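Side-chain contact in diacylglycerol lipase (Aspergillus oryzae, PDB 5XK2), which probably hydrolyses mono- and diacylglycerols as a class 3 lipase of the alpha/beta-hydrolase kind, and is captured here in a closed conformation: residues A163-L166 with R167-Y171. Residues are numbered along the deposited sequence; the frame is centred on the assembly and turned at random.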
loop_
_atom_site.group_PDB
_atom_site.type_symbol
_atom_site.label_atom_id
_atom_site.label_comp_id
_atom_site.label_asym_id
_atom_site.label_seq_id
_atom_site.Cartn_x
_atom_site.Cartn_y
_atom_site.Cartn_z
ATOM N N ALA A 163 2.863 24.783 5.583
ATOM C CA ALA A 163 2.087 25.892 6.120
ATOM C C ALA A 163 2.741 26.455 7.389
ATOM O O ALA A 163 2.837 27.666 7.554
ATOM C CB ALA A 163 0.630 25.446 6.424
ATOM N N ALA A 164 3.163 25.564 8.276
ATOM C CA ALA A 164 3.793 25.963 9.538
ATOM C C ALA A 164 5.003 26.856 9.262
ATOM O O ALA A 164 5.160 27.936 9.840
ATOM C CB ALA A 164 4.212 24.749 10.327
ATOM N N ASP A 165 5.846 26.390 8.352
ATOM C CA ASP A 165 7.089 27.099 8.013
ATOM C C ASP A 165 6.781 28.432 7.327
ATOM O O ASP A 165 7.314 29.487 7.716
ATOM C CB ASP A 165 7.951 26.186 7.129
ATOM C CG ASP A 165 9.373 26.691 6.935
ATOM O OD1 ASP A 165 9.863 27.501 7.748
ATOM O OD2 ASP A 165 10.012 26.239 5.962
ATOM N N LEU A 166 5.921 28.398 6.306
ATOM C CA LEU A 166 5.557 29.613 5.605
ATOM C C LEU A 166 5.030 30.692 6.544
ATOM O O LEU A 166 5.361 31.865 6.394
ATOM C CB LEU A 166 4.528 29.305 4.503
ATOM C CG LEU A 166 5.135 28.555 3.319
ATOM C CD1 LEU A 166 4.017 28.110 2.359
ATOM C CD2 LEU A 166 6.147 29.427 2.544
ATOM N N ARG A 167 4.222 30.307 7.533
ATOM C CA ARG A 167 3.697 31.285 8.466
ATOM C C ARG A 167 4.796 31.953 9.280
ATOM O O ARG A 167 4.691 33.138 9.567
ATOM C CB ARG A 167 2.689 30.635 9.423
ATOM C CG ARG A 167 1.382 30.252 8.737
ATOM C CD ARG A 167 0.716 29.177 9.603
ATOM N NE ARG A 167 -0.508 28.690 8.977
ATOM C CZ ARG A 167 -1.171 27.628 9.413
ATOM N NH1 ARG A 167 -0.684 26.914 10.423
ATOM N NH2 ARG A 167 -2.295 27.262 8.811
ATOM N N THR A 168 5.841 31.208 9.627
ATOM C CA THR A 168 6.946 31.818 10.387
ATOM C C THR A 168 7.709 32.811 9.510
ATOM O O THR A 168 8.495 33.615 10.003
ATOM C CB THR A 168 7.936 30.776 10.957
ATOM O OG1 THR A 168 8.699 30.139 9.914
ATOM C CG2 THR A 168 7.205 29.719 11.785
ATOM N N LYS A 169 7.508 32.703 8.200
ATOM C CA LYS A 169 8.112 33.598 7.215
ATOM C C LYS A 169 7.174 34.725 6.764
ATOM O O LYS A 169 7.422 35.371 5.746
ATOM C CB LYS A 169 8.617 32.778 6.030
ATOM C CG LYS A 169 9.729 31.798 6.391
ATOM C CD LYS A 169 10.080 30.927 5.182
ATOM C CE LYS A 169 11.049 29.805 5.510
ATOM N NZ LYS A 169 11.946 30.091 6.652
ATOM N N ASN A 170 6.064 34.884 7.478
ATOM C CA ASN A 170 5.047 35.936 7.293
ATOM C C ASN A 170 4.009 35.661 6.213
ATOM O O ASN A 170 3.171 36.528 5.950
ATOM C CB ASN A 170 5.652 37.329 6.996
ATOM C CG ASN A 170 6.731 37.731 7.976
ATOM O OD1 ASN A 170 7.787 38.202 7.569
ATOM N ND2 ASN A 170 6.476 37.557 9.268
ATOM N N TYR A 171 4.065 34.502 5.553
ATOM C CA TYR A 171 3.022 34.175 4.581
ATOM C C TYR A 171 1.803 33.689 5.355
ATOM O O TYR A 171 1.930 32.784 6.174
ATOM C CB TYR A 171 3.498 33.093 3.587
ATOM C CG TYR A 171 4.736 33.472 2.814
ATOM C CD1 TYR A 171 4.649 34.185 1.607
ATOM C CD2 TYR A 171 6.003 33.134 3.287
ATOM C CE1 TYR A 171 5.804 34.547 0.906
ATOM C CE2 TYR A 171 7.147 33.497 2.602
ATOM C CZ TYR A 171 7.045 34.202 1.411
ATOM O OH TYR A 171 8.202 34.554 0.757
#
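Leu166 and Tyr171 meet where the helix ends: methyl CD2 of Leu166 lies 3.8 Å from ring atom CD2 of Tyr171, the two side chains running at a slant to each other. The same ring turns its edge to Leu166 O, which sits in the ring plane 3.4 Å from Tyr171 CD2, while its OH bonds Asp136 of helix 118-138. Leu166 O is gripped twice, by Lys169 N at 2.9 Å and Tyr171 N at 3.1 Å, the two donors arriving from opposite faces of the carbonyl plane. The carboxylate of Asp165 faces Lys169, four residues on and just past the helix, Asp165 OD1 standing 3.5 Å from Lys169 NZ in a long salt bridge; extended from CB to CE, the lysine turns at chi4 (-27°), leaving CE as well as NZ beside OD1. Asp165 OD2 takes a hydrogen bond from Trp124 and a salt bridge from Arg128. Thr168, its OG1 placed between backbone N and carbonyl carbon (chi1 69°), turns the hydroxyl back onto a lone pair of Asp165 O, donating in the carbonyl plane at 2.7 Å. Arg167 stretches back over the preceding turn and sets one guanidinium face over Ala163 CB, 4.1 Å from Arg167 CZ, while NE bonds Ala173 O of strand 173-178 and NH1 bonds Gln195 and Asn198. With Asn170 at positive phi as C-prime residue and its N bonding Arg167 O, the Tyr171-Leu166 backbone bond completes a Schellman motif, here closing the helix of a beta-alpha-beta unit in the lipase's alpha/beta-hydrolase fold.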